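Nsp15 (Middle East respiratory syndrome-related coronavirus, PDB 5YVD) cleaves RNA as the viral endoribonuclease of the EndoU clan, probably at uridylates, and assembles as a hexamer. Local coordinates at residues Q193-E207 and V291-L303. Sequence-based numbering, arbitrary orientation.
Sequences QSRSCSDFLPLSDME and VIDLKLDDFVMIL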
loop_
_atom_site.group_PDB
_atom_site.type_symbol
_atom_site.label_atom_id
_atom_site.label_comp_id
_atom_site.label_asym_id
_atom_site.label_seq_id
_atom_site.Cartn_x
_atom_site.Cartn_y
_atom_site.Cartn_z
ATOM N N GLN A 193 1.148 -7.358 38.833
ATOM C CA GLN A 193 0.413 -6.112 39.166
ATOM C C GLN A 193 0.223 -5.136 38.021
ATOM O O GLN A 193 -0.297 -4.056 38.235
ATOM C CB GLN A 193 1.111 -5.384 40.314
ATOM C CG GLN A 193 1.137 -6.172 41.596
ATOM C CD GLN A 193 -0.212 -6.225 42.247
ATOM O OE1 GLN A 193 -0.951 -5.250 42.260
ATOM N NE2 GLN A 193 -0.541 -7.371 42.800
ATOM N N SER A 194 0.675 -5.500 36.825
ATOM C CA SER A 194 0.387 -4.725 35.625
ATOM C C SER A 194 0.903 -3.269 35.681
ATOM O O SER A 194 0.292 -2.378 35.113
ATOM C CB SER A 194 -1.137 -4.728 35.368
ATOM O OG SER A 194 -1.660 -6.053 35.233
ATOM N N ARG A 195 2.020 -3.020 36.357
ATOM C CA ARG A 195 2.598 -1.676 36.385
ATOM C C ARG A 195 3.621 -1.557 35.280
ATOM O O ARG A 195 3.945 -2.548 34.597
ATOM C CB ARG A 195 3.261 -1.400 37.733
ATOM C CG ARG A 195 2.277 -1.372 38.879
ATOM C CD ARG A 195 2.964 -1.285 40.228
ATOM N NE ARG A 195 3.610 -2.549 40.573
ATOM C CZ ARG A 195 4.032 -2.872 41.789
ATOM N NH1 ARG A 195 3.862 -2.028 42.804
ATOM N NH2 ARG A 195 4.624 -4.053 41.986
ATOM N N SER A 196 4.152 -0.355 35.109
ATOM C CA SER A 196 5.181 -0.135 34.097
ATOM C C SER A 196 6.074 1.012 34.504
ATOM O O SER A 196 5.814 1.671 35.502
ATOM C CB SER A 196 4.541 0.198 32.752
ATOM O OG SER A 196 4.151 1.555 32.739
ATOM N N CYS A 197 7.103 1.265 33.704
ATOM C CA CYS A 197 8.107 2.269 34.057
ATOM C C CYS A 197 7.620 3.698 34.007
ATOM O O CYS A 197 8.269 4.575 34.561
ATOM C CB CYS A 197 9.361 2.120 33.198
ATOM S SG CYS A 197 10.414 0.820 33.873
ATOM N N SER A 198 6.485 3.922 33.349
ATOM C CA SER A 198 5.880 5.243 33.282
ATOM C C SER A 198 4.824 5.396 34.380
ATOM O O SER A 198 4.782 6.420 35.056
ATOM C CB SER A 198 5.275 5.483 31.896
ATOM O OG SER A 198 4.045 4.811 31.766
ATOM N N ASP A 199 3.990 4.374 34.563
ATOM C CA ASP A 199 2.974 4.371 35.622
ATOM C C ASP A 199 3.268 3.287 36.689
ATOM O O ASP A 199 2.875 2.125 36.520
ATOM C CB ASP A 199 1.579 4.177 35.007
ATOM C CG ASP A 199 0.527 3.860 36.047
ATOM O OD1 ASP A 199 0.221 4.722 36.888
ATOM O OD2 ASP A 199 0.015 2.725 36.043
ATOM N N PHE A 200 3.959 3.677 37.769
ATOM C CA PHE A 200 4.362 2.741 38.831
ATOM C C PHE A 200 4.155 3.348 40.226
ATOM O O PHE A 200 4.745 4.384 40.563
ATOM C CB PHE A 200 5.839 2.307 38.685
ATOM C CG PHE A 200 6.232 1.153 39.599
ATOM C CD1 PHE A 200 6.364 -0.128 39.104
ATOM C CD2 PHE A 200 6.438 1.351 40.959
ATOM C CE1 PHE A 200 6.694 -1.183 39.934
ATOM C CE2 PHE A 200 6.755 0.297 41.792
ATOM C CZ PHE A 200 6.876 -0.977 41.275
ATOM N N LEU A 201 3.349 2.681 41.048
ATOM C CA LEU A 201 3.099 3.144 42.398
ATOM C C LEU A 201 3.338 2.016 43.366
ATOM O O LEU A 201 2.832 0.926 43.159
ATOM C CB LEU A 201 1.672 3.670 42.557
ATOM C CG LEU A 201 1.552 5.206 42.545
ATOM C CD1 LEU A 201 1.846 5.804 41.161
ATOM C CD2 LEU A 201 0.173 5.633 43.058
ATOM N N PRO A 202 4.100 2.290 44.442
ATOM C CA PRO A 202 4.388 1.248 45.410
ATOM C C PRO A 202 3.117 0.816 46.109
ATOM O O PRO A 202 2.162 1.578 46.170
ATOM C CB PRO A 202 5.367 1.919 46.383
ATOM C CG PRO A 202 5.059 3.358 46.289
ATOM C CD PRO A 202 4.670 3.590 44.851
ATOM N N LEU A 203 3.115 -0.405 46.609
ATOM C CA LEU A 203 1.908 -1.019 47.109
ATOM C C LEU A 203 2.041 -1.509 48.547
ATOM O O LEU A 203 1.078 -2.003 49.100
ATOM C CB LEU A 203 1.533 -2.196 46.208
ATOM C CG LEU A 203 1.004 -1.874 44.813
ATOM C CD1 LEU A 203 1.009 -3.130 43.944
ATOM C CD2 LEU A 203 -0.391 -1.257 44.890
ATOM N N SER A 204 3.220 -1.357 49.149
ATOM C CA SER A 204 3.480 -1.830 50.503
ATOM C C SER A 204 4.647 -1.044 51.104
ATOM O O SER A 204 5.348 -0.326 50.403
ATOM C CB SER A 204 3.840 -3.310 50.465
ATOM O OG SER A 204 5.186 -3.469 50.029
ATOM N N ASP A 205 4.880 -1.200 52.396
ATOM C CA ASP A 205 5.979 -0.500 53.046
ATOM C C ASP A 205 7.341 -0.950 52.529
ATOM O O ASP A 205 8.253 -0.145 52.319
ATOM C CB ASP A 205 5.904 -0.712 54.550
ATOM C CG ASP A 205 4.959 0.243 55.216
ATOM O OD1 ASP A 205 4.772 1.365 54.691
ATOM O OD2 ASP A 205 4.414 -0.144 56.268
ATOM N N MET A 206 7.475 -2.247 52.328
ATOM C CA MET A 206 8.683 -2.791 51.736
ATOM C C MET A 206 8.938 -2.156 50.361
ATOM O O MET A 206 10.052 -1.710 50.085
ATOM C CB MET A 206 8.590 -4.308 51.635
ATOM C CG MET A 206 9.929 -4.980 51.458
ATOM S SD MET A 206 9.735 -6.667 50.844
ATOM C CE MET A 206 9.521 -7.544 52.388
ATOM N N GLU A 207 7.918 -2.078 49.509
ATOM C CA GLU A 207 8.119 -1.480 48.178
ATOM C C GLU A 207 8.599 -0.025 48.280
ATOM O O GLU A 207 9.472 0.388 47.525
ATOM C CB GLU A 207 6.860 -1.617 47.300
ATOM C CG GLU A 207 6.545 -3.076 46.959
ATOM C CD GLU A 207 5.856 -3.307 45.607
ATOM O OE1 GLU A 207 4.890 -2.573 45.256
ATOM O OE2 GLU A 207 6.274 -4.265 44.905
ATOM N N VAL A 291 11.247 -10.397 32.985
ATOM C CA VAL A 291 10.839 -9.556 34.100
ATOM C C VAL A 291 9.403 -9.805 34.522
ATOM O O VAL A 291 8.500 -9.819 33.692
ATOM C CB VAL A 291 11.005 -8.066 33.737
ATOM C CG1 VAL A 291 10.571 -7.180 34.900
ATOM C CG2 VAL A 291 12.445 -7.779 33.341
ATOM N N ILE A 292 9.203 -9.967 35.827
ATOM C CA ILE A 292 7.869 -10.095 36.418
ATOM C C ILE A 292 7.634 -8.927 37.363
ATOM O O ILE A 292 8.535 -8.523 38.093
ATOM C CB ILE A 292 7.740 -11.365 37.261
ATOM C CG1 ILE A 292 8.465 -12.524 36.603
ATOM C CG2 ILE A 292 6.288 -11.739 37.465
ATOM C CD1 ILE A 292 7.814 -12.989 35.304
ATOM N N ASP A 293 6.419 -8.409 37.362
ATOM C CA ASP A 293 6.023 -7.353 38.279
ATOM C C ASP A 293 5.212 -7.954 39.421
ATOM O O ASP A 293 3.990 -7.873 39.443
ATOM C CB ASP A 293 5.211 -6.299 37.529
ATOM C CG ASP A 293 4.653 -5.239 38.436
ATOM O OD1 ASP A 293 3.677 -4.593 38.041
ATOM O OD2 ASP A 293 5.190 -5.028 39.537
ATOM N N LEU A 294 5.895 -8.584 40.361
ATOM C CA LEU A 294 5.236 -9.038 41.579
ATOM C C LEU A 294 5.332 -7.957 42.635
ATOM O O LEU A 294 6.314 -7.213 42.683
ATOM C CB LEU A 294 5.895 -10.301 42.126
ATOM C CG LEU A 294 5.809 -11.506 41.203
ATOM C CD1 LEU A 294 6.882 -12.527 41.598
ATOM C CD2 LEU A 294 4.399 -12.109 41.213
ATOM N N LYS A 295 4.314 -7.890 43.484
ATOM C CA LYS A 295 4.436 -7.213 44.764
ATOM C C LYS A 295 5.745 -7.702 45.356
ATOM O O LYS A 295 6.001 -8.904 45.363
ATOM C CB LYS A 295 3.267 -7.591 45.661
ATOM C CG LYS A 295 3.176 -6.809 46.962
ATOM C CD LYS A 295 2.339 -5.551 46.804
ATOM C CE LYS A 295 0.844 -5.847 46.793
ATOM N NZ LYS A 295 0.302 -6.277 48.113
ATOM N N LEU A 296 6.600 -6.792 45.808
ATOM C CA LEU A 296 7.942 -7.194 46.254
ATOM C C LEU A 296 7.871 -8.124 47.471
ATOM O O LEU A 296 8.635 -9.082 47.574
ATOM C CB LEU A 296 8.788 -5.973 46.577
ATOM C CG LEU A 296 10.137 -6.170 47.268
ATOM C CD1 LEU A 296 11.128 -6.877 46.361
ATOM C CD2 LEU A 296 10.669 -4.818 47.697
ATOM N N ASP A 297 6.939 -7.845 48.376
ATOM C CA ASP A 297 6.695 -8.722 49.512
ATOM C C ASP A 297 6.413 -10.155 49.062
ATOM O O ASP A 297 6.885 -11.122 49.657
ATOM C CB ASP A 297 5.495 -8.239 50.322
ATOM C CG ASP A 297 5.626 -6.811 50.772
ATOM O OD1 ASP A 297 5.890 -6.614 51.966
ATOM O OD2 ASP A 297 5.452 -5.898 49.936
ATOM N N ASP A 298 5.632 -10.296 48.010
ATOM C CA ASP A 298 5.319 -11.634 47.517
ATOM C C ASP A 298 6.564 -12.345 46.928
ATOM O O ASP A 298 6.779 -13.559 47.127
ATOM C CB ASP A 298 4.172 -11.540 46.505
ATOM C CG ASP A 298 2.859 -11.100 47.153
ATOM O OD1 ASP A 298 2.662 -11.352 48.365
ATOM O OD2 ASP A 298 2.007 -10.534 46.444
ATOM N N PHE A 299 7.388 -11.583 46.215
ATOM C CA PHE A 299 8.640 -12.110 45.683
ATOM C C PHE A 299 9.574 -12.533 46.808
ATOM O O PHE A 299 10.248 -13.551 46.714
ATOM C CB PHE A 299 9.315 -11.049 44.838
ATOM C CG PHE A 299 10.584 -11.504 44.172
ATOM C CD1 PHE A 299 10.539 -12.217 42.997
ATOM C CD2 PHE A 299 11.820 -11.165 44.698
ATOM C CE1 PHE A 299 11.696 -12.604 42.361
ATOM C CE2 PHE A 299 12.990 -11.544 44.070
ATOM C CZ PHE A 299 12.926 -12.261 42.894
ATOM N N VAL A 300 9.605 -11.751 47.877
ATOM C CA VAL A 300 10.434 -12.093 49.026
ATOM C C VAL A 300 9.913 -13.380 49.713
ATOM O O VAL A 300 10.669 -14.274 50.078
ATOM C CB VAL A 300 10.511 -10.916 50.024
ATOM C CG1 VAL A 300 11.179 -11.352 51.319
ATOM C CG2 VAL A 300 11.268 -9.755 49.413
ATOM N N MET A 301 8.612 -13.466 49.864
ATOM C CA MET A 301 8.004 -14.627 50.482
ATOM C C MET A 301 8.440 -15.902 49.757
ATOM O O MET A 301 8.829 -16.877 50.386
ATOM C CB MET A 301 6.492 -14.449 50.453
ATOM C CG MET A 301 5.682 -15.365 51.326
ATOM S SD MET A 301 4.015 -14.655 51.450
ATOM C CE MET A 301 3.315 -14.969 49.818
ATOM N N ILE A 302 8.407 -15.875 48.434
ATOM C CA ILE A 302 8.734 -17.048 47.646
ATOM C C ILE A 302 10.165 -17.507 47.878
ATOM O O ILE A 302 10.436 -18.706 48.010
ATOM C CB ILE A 302 8.573 -16.749 46.149
ATOM C CG1 ILE A 302 7.094 -16.693 45.816
ATOM C CG2 ILE A 302 9.306 -17.784 45.276
ATOM C CD1 ILE A 302 6.815 -16.138 44.445
ATOM N N LEU A 303 11.089 -16.554 47.888
ATOM C CA LEU A 303 12.486 -16.887 48.088
ATOM C C LEU A 303 12.760 -17.500 49.448
ATOM O O LEU A 303 13.586 -18.404 49.566
ATOM C CB LEU A 303 13.329 -15.635 47.957
ATOM C CG LEU A 303 13.514 -15.136 46.549
ATOM C CD1 LEU A 303 14.453 -13.958 46.622
ATOM C CD2 LEU A 303 14.044 -16.228 45.635
#
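Asp293, whose carboxylate is buried against Arg195, has the largest surface covered in this contact, followed by Met206 and Lys295. A chi1 of 175° turns the carboxylate of Asp293 away from its own backbone N and sends both oxygens into the 193-207 loop. Asp293 OD1 accepts from the backbone N of Arg195 at 2.8 Å and, on its syn lone pair, from NE of the same residue. Asp293 OD2 takes NH2 of Arg195 at 2.7 Å. The guanidinium thus meets the acid side-on, the two planes only 26° apart. The edge formed by NH1 and NH2 faces Glu207, where Arg195 NH1 reaches Glu207 OE1 at 2.7 Å in an almost straight bond, while NH1 also donates to the carbonyl O of Leu201. Phe200 lies over one face of the guanidinium, and with so many in-plane partners the group can hardly rotate. An arginine between two acids probably helps to keep both ionised. Beside this network, Asp293 O receives the backbone N of Gln193.

Glu207 has a second task: its OE2 accepts the backbone N of Leu296 at 2.7 Å, from above the carboxylate plane, in the first turn of helix 296-304. Lys295, bent at three successive torsions, lays CD and CE across Leu203, with Lys295 CD 3.5 Å from Leu203 CB. Farther along, Met206 crosses Leu296 at about a right angle, Met206 SD 3.6 Å from Leu296 CG, and meets Val300 tip to tip; Phe229 of helix 229-234 also touches Leu296 and Val300. Ser204, the N-cap of helix 205-212, accepts from Glu207 N through OG.

The contact joins the starts of two helices of the EndoU domain, 205-212 and 296-304, through a buried Asp-Arg-Glu salt-bridge network.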